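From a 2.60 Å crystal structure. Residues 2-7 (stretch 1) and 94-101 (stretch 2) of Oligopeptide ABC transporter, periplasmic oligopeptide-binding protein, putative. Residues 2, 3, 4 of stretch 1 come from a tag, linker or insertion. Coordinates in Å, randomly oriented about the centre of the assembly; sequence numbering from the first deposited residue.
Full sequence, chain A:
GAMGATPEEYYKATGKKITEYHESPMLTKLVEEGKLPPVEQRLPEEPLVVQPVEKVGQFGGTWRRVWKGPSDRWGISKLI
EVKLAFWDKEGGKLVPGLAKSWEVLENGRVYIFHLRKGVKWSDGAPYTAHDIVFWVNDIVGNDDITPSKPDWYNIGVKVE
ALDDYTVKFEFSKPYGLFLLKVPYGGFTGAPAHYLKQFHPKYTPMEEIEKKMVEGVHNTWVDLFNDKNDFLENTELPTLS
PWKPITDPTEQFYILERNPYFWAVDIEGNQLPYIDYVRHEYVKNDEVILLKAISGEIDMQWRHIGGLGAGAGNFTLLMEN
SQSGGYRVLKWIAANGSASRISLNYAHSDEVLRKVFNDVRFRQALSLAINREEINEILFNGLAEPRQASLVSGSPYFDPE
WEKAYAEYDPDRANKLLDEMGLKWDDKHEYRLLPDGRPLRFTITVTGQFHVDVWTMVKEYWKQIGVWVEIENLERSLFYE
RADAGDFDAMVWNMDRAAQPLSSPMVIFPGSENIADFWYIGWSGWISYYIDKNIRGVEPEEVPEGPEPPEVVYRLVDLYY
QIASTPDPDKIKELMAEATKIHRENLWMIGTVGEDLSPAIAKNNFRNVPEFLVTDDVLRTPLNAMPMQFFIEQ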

# COMPACT_ATOMS: atom_id res chain seq x y z
N ALA A 2 5.74 -13.22 -13.06
CA ALA A 2 4.92 -14.32 -12.54
C ALA A 2 5.79 -15.28 -11.74
O ALA A 2 7.01 -15.35 -11.93
N MET A 3 5.15 -16.03 -10.84
CA MET A 3 5.85 -16.96 -9.97
C MET A 3 5.41 -18.39 -10.20
O MET A 3 4.21 -18.70 -10.15
N GLY A 4 6.38 -19.26 -10.45
CA GLY A 4 6.17 -20.69 -10.35
C GLY A 4 6.55 -21.05 -8.93
O GLY A 4 7.63 -20.69 -8.48
N ALA A 5 5.66 -21.75 -8.23
CA ALA A 5 5.90 -22.09 -6.84
C ALA A 5 7.15 -22.93 -6.66
O ALA A 5 7.77 -22.88 -5.61
N THR A 6 7.51 -23.68 -7.70
CA THR A 6 8.55 -24.71 -7.61
C THR A 6 9.02 -24.99 -9.04
O THR A 6 8.28 -24.73 -9.99
N PRO A 7 10.25 -25.50 -9.21
CA PRO A 7 10.62 -25.92 -10.57
C PRO A 7 9.70 -27.01 -11.16
O PRO A 7 9.35 -26.96 -12.33
N LEU A 94 -2.45 -13.61 -3.49
CA LEU A 94 -1.16 -14.05 -2.99
C LEU A 94 -0.45 -14.94 -3.98
O LEU A 94 -1.06 -15.69 -4.73
N VAL A 95 0.87 -14.87 -3.93
CA VAL A 95 1.73 -15.47 -4.92
C VAL A 95 2.90 -16.08 -4.15
O VAL A 95 3.36 -15.50 -3.17
N PRO A 96 3.40 -17.26 -4.57
CA PRO A 96 4.42 -17.92 -3.76
C PRO A 96 5.66 -17.08 -3.47
O PRO A 96 6.12 -16.32 -4.33
N GLY A 97 6.19 -17.21 -2.26
CA GLY A 97 7.39 -16.51 -1.83
C GLY A 97 8.30 -17.51 -1.14
O GLY A 97 8.66 -18.50 -1.74
N LEU A 98 8.65 -17.26 0.11
CA LEU A 98 9.40 -18.25 0.89
C LEU A 98 8.57 -19.48 1.19
O LEU A 98 9.13 -20.54 1.45
N ALA A 99 7.25 -19.34 1.17
CA ALA A 99 6.36 -20.48 1.20
C ALA A 99 6.05 -20.91 -0.22
O ALA A 99 5.67 -20.09 -1.05
N LYS A 100 6.22 -22.20 -0.51
CA LYS A 100 5.82 -22.74 -1.81
C LYS A 100 4.30 -22.92 -1.93
O LYS A 100 3.73 -22.81 -3.02
N SER A 101 3.65 -23.17 -0.80
CA SER A 101 2.19 -23.31 -0.79
C SER A 101 1.67 -23.14 0.62
O SER A 101 2.40 -23.32 1.60

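The contact between the two stretches is small and mainly apolar. It buries 263 Å² in total, both sides summed. No hydrogen bond crosses it. The touching residues lie at least 91 positions apart in the sequence.

Apolar packing comes first. Met3, a residue from the expression tag, points its CA-to-CB bond toward stretch 2. Its chi angles are m, m and t. Val95 and Pro96 point toward stretch 1, and Met3 meets both. Met3 CB lies 4.0 Å from Pro96 CD, an ordinary van der Waals distance. The approach of Met3 CG to Val95 CG1, at 3.0 Å, is too close for two carbon atoms. It is a clash in the model, and no weight should be placed on that distance. The chi1 of Val95 is 146°, between the usual wells. Pro96 has a C-gamma exo ring pucker. Its ring also meets Ala5, with Ala5 CB 3.7 Å from Pro96 CG. The ring therefore touches side chains from two residues of stretch 1, with CD near Met3 and CG near Ala5.

Contacts between carbon and polar atoms extend the interface. Ala5 CB points sideways and sits 3.4 Å from Lys100 O. The methyl group packs on this carbonyl oxygen but cannot donate a hydrogen bond to it. Here the backbones also come near, with Ala5 CA and Lys100 CA 5.1 Å apart. Met3 CG lies 4.0 Å from Pro96 O, a looser contact of the same kind. Thr6 points toward stretch 2 in the m rotamer (chi1 -77°), and its OG1 is 4.0 Å from Lys100 CB. This is packing against the base of the lysine side chain.

Lys100 leaves sideways, but the end of its side chain leads away from stretch 1. Its chi1 is p, chi2 and chi3 are t, and chi4 is 141°, between wells. NZ is hydrogen-bonded elsewhere in the structure, so the charged end is satisfied outside this contact.

The hydrogen bonds within each stretch are local. Thr6 OG1 donates a weak hydrogen bond to Ala5 O at 2.9 Å, although the position of that oxygen is less certain. Thr6 occupies the N-cap position before a helix, but its side chain makes no capping bond. In stretch 2, Gly97 N donates a backbone hydrogen bond to Ala99 O at 3.2 Å.

Ala2 and Ala99 point away, and Leu94 and Leu98 are out of reach of stretch 1.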

# COMPACT_ATOMS: atom_id res chain seq x y z
CB ALA A 2 4.23 -15.06 -13.68
CB MET A 3 5.61 -16.63 -8.51
CG MET A 3 5.90 -15.20 -8.12
SD MET A 3 7.57 -14.66 -8.43
CE MET A 3 7.66 -13.38 -7.22
CB ALA A 5 4.71 -22.83 -6.27
CB THR A 6 7.93 -25.96 -6.95
OG1 THR A 6 7.83 -25.74 -5.54
CG2 THR A 6 8.71 -27.23 -7.21
CB PRO A 7 12.05 -26.44 -10.40
CG PRO A 7 12.56 -25.73 -9.20
CD PRO A 7 11.39 -25.56 -8.29
CB LEU A 94 -1.29 -14.78 -1.65
CG LEU A 94 -1.13 -13.88 -0.43
CD1 LEU A 94 -2.06 -12.67 -0.50
CD2 LEU A 94 -1.40 -14.71 0.81
CB VAL A 95 2.15 -14.37 -5.91
CG1 VAL A 95 3.55 -14.58 -6.42
CG2 VAL A 95 1.17 -14.31 -7.07
CB PRO A 96 4.80 -19.15 -4.59
CG PRO A 96 3.61 -19.40 -5.44
CD PRO A 96 3.03 -18.06 -5.75
CB LEU A 98 9.95 -17.67 2.19
CG LEU A 98 11.39 -17.19 2.04
CD1 LEU A 98 11.84 -16.46 3.29
CD2 LEU A 98 12.36 -18.32 1.73
CB ALA A 99 5.08 -20.13 1.93
CB LYS A 100 6.56 -24.05 -2.10
CG LYS A 100 6.22 -25.21 -1.19
CD LYS A 100 7.25 -26.32 -1.33
CE LYS A 100 6.78 -27.62 -0.71
NZ LYS A 100 7.19 -28.79 -1.53
CB SER A 101 1.74 -24.67 -1.33
OG SER A 101 2.33 -25.73 -0.60